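PDB 3PF2: cell wall surface anchor family protein from Streptococcus agalactiae serogroup V, which forms the shaft of the type 1 pilus on the bacterial surface as its major (backbone) pilin, and binds calcium ions in this C-terminal fragment. Local coordinates for residues Val62-Ile65 / Lys70-Asn73. Numbering follows the deposited sequence.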
ATOM      1  N   VAL A  62      -1.448 -11.635  -8.656  1.00 16.93           N
ATOM      2  CA  VAL A  62      -2.902 -11.683  -8.584  1.00 17.13           C
ATOM      3  C   VAL A  62      -3.289 -12.937  -7.802  1.00 17.19           C
ATOM      4  O   VAL A  62      -2.704 -14.014  -8.006  1.00 17.72           O
ATOM      5  CB  VAL A  62      -3.556 -11.700  -9.989  1.00 16.99           C
ATOM      6  CG1 VAL A  62      -5.075 -11.817  -9.886  1.00 17.14           C
ATOM      7  CG2 VAL A  62      -3.152 -10.442 -10.810  1.00 16.71           C
ATOM      8  N   GLY A  63      -4.270 -12.793  -6.911  1.00 17.46           N
ATOM      9  CA  GLY A  63      -4.706 -13.870  -6.034  1.00 18.13           C
ATOM     10  C   GLY A  63      -5.826 -14.704  -6.622  1.00 18.62           C
ATOM     11  O   GLY A  63      -5.922 -14.866  -7.840  1.00 19.04           O
ATOM     12  N   LYS A  64      -6.687 -15.220  -5.752  1.00 19.21           N
ATOM     13  CA  LYS A  64      -7.741 -16.117  -6.191  1.00 19.93           C
ATOM     14  C   LYS A  64      -8.970 -15.306  -6.621  1.00 19.15           C
ATOM     15  O   LYS A  64      -9.598 -14.646  -5.798  1.00 19.48           O
ATOM     16  CB  LYS A  64      -8.085 -17.094  -5.069  1.00 20.51           C
ATOM     17  CG  LYS A  64      -8.687 -18.395  -5.558  1.00 23.91           C
ATOM     18  CD  LYS A  64      -8.719 -19.482  -4.474  1.00 27.41           C
ATOM     19  CE  LYS A  64      -9.774 -19.189  -3.419  1.00 29.36           C
ATOM     20  NZ  LYS A  64      -9.930 -20.328  -2.462  1.00 30.81           N
ATOM     21  N   ILE A  65      -9.308 -15.379  -7.909  1.00 18.84           N
ATOM     22  CA  ILE A  65     -10.455 -14.637  -8.458  1.00 18.21           C
ATOM     23  C   ILE A  65     -11.759 -15.382  -8.184  1.00 18.48           C
ATOM     24  O   ILE A  65     -11.868 -16.574  -8.496  1.00 18.99           O
ATOM     25  CB  ILE A  65     -10.262 -14.319  -9.964  1.00 17.95           C
ATOM     26  CG1 ILE A  65      -9.005 -13.467 -10.154  1.00 18.58           C
ATOM     27  CG2 ILE A  65     -11.505 -13.631 -10.561  1.00 17.18           C
ATOM     28  CD1 ILE A  65      -8.765 -12.979 -11.567  1.00 19.14           C
ATOM     29  N   LYS A  70     -17.622 -19.128  -5.837  1.00 23.13           N
ATOM     30  CA  LYS A  70     -16.980 -19.851  -6.928  1.00 23.71           C
ATOM     31  C   LYS A  70     -15.645 -19.258  -7.324  1.00 23.57           C
ATOM     32  O   LYS A  70     -15.465 -18.033  -7.312  1.00 23.59           O
ATOM     33  CB  LYS A  70     -17.914 -19.907  -8.136  1.00 24.10           C
ATOM     34  CG  LYS A  70     -19.140 -20.759  -7.907  1.00 26.95           C
ATOM     35  CD  LYS A  70     -19.108 -22.014  -8.747  1.00 31.05           C
ATOM     36  CE  LYS A  70     -20.388 -22.832  -8.575  1.00 33.22           C
ATOM     37  NZ  LYS A  70     -21.618 -22.178  -9.125  1.00 33.85           N
ATOM     38  N   THR A  71     -14.716 -20.132  -7.699  1.00 23.14           N
ATOM     39  CA  THR A  71     -13.383 -19.712  -8.120  1.00 23.20           C
ATOM     40  C   THR A  71     -13.220 -19.765  -9.635  1.00 23.05           C
ATOM     41  O   THR A  71     -13.651 -20.732 -10.282  1.00 23.55           O
ATOM     42  CB  THR A  71     -12.288 -20.597  -7.474  1.00 22.67           C
ATOM     43  OG1 THR A  71     -12.494 -20.670  -6.056  1.00 23.85           O
ATOM     44  CG2 THR A  71     -10.914 -20.057  -7.771  1.00 22.91           C
ATOM     45  N   LEU A  72     -12.597 -18.728 -10.193  1.00 22.72           N
ATOM     46  CA  LEU A  72     -12.149 -18.743 -11.583  1.00 22.17           C
ATOM     47  C   LEU A  72     -10.656 -19.055 -11.680  1.00 22.71           C
ATOM     48  O   LEU A  72      -9.864 -18.612 -10.846  1.00 22.72           O
ATOM     49  CB  LEU A  72     -12.471 -17.417 -12.281  1.00 21.97           C
ATOM     50  CG  LEU A  72     -13.930 -16.967 -12.354  1.00 21.49           C
ATOM     51  CD1 LEU A  72     -14.021 -15.674 -13.152  1.00 21.33           C
ATOM     52  CD2 LEU A  72     -14.840 -18.015 -12.966  1.00 23.35           C
ATOM     53  N   ASN A  73     -10.272 -19.807 -12.708  1.00 22.49           N
ATOM     54  CA  ASN A  73      -8.911 -20.339 -12.802  1.00 22.97           C
ATOM     55  C   ASN A  73      -8.069 -19.681 -13.879  1.00 22.95           C
ATOM     56  O   ASN A  73      -8.517 -19.500 -15.008  1.00 23.63           O
ATOM     57  CB  ASN A  73      -8.956 -21.853 -13.013  1.00 22.76           C
ATOM     58  CG  ASN A  73      -9.934 -22.535 -12.082  1.00 23.36           C
ATOM     59  OD1 ASN A  73     -10.803 -23.286 -12.521  1.00 26.45           O
ATOM     60  ND2 ASN A  73      -9.814 -22.259 -10.781  1.00 23.03           N
TER
HETATM   61  O   HOH W   1      -7.927 -17.315  -9.780  1.00 21.49           O
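The backbones of I65 and L72 run antiparallel, and one direct hydrogen bond joins them: L72 N to I65 O, 2.8 Å, nearly straight at 170° about the hydrogen. T71 CA adds a CH···O contact to the same oxygen, I65 O, at 3.5 Å. I65 N and L72 O do not bond directly, being 4.4 Å apart, and a water bridges them. This water accepts from I65 N at 3.0 Å and donates to L72 O at 2.6 Å, and both polar groups still have a partner. Beyond this point the two chains diverge; G63 and N73 do not meet across them.

The side chains of I65 and L72 point to the same, buried face of the sheet. Their contact is light: methyl I65 CG2 lies 4.1 Å from L72 CD1. I65 also packs on L132 and I134 of the next strand and on Y78, while L72 reaches H77. On the other face, K64 crosses T71 at about a right angle. With OG1 beside the backbone N (chi1 -51°), the methyl CG2 of T71 faces the lysine and meets K64 CG at 3.6 Å. This contact uses the aliphatic part of the lysine. K70 turns away, and its NZ bonds to L106 O.

The segments belong to a tight beta hairpin, strands 57-67 and 70-72, at the edge of an antiparallel sheet in the Ig-like, Cna-type N-terminal domain of this pilin fragment.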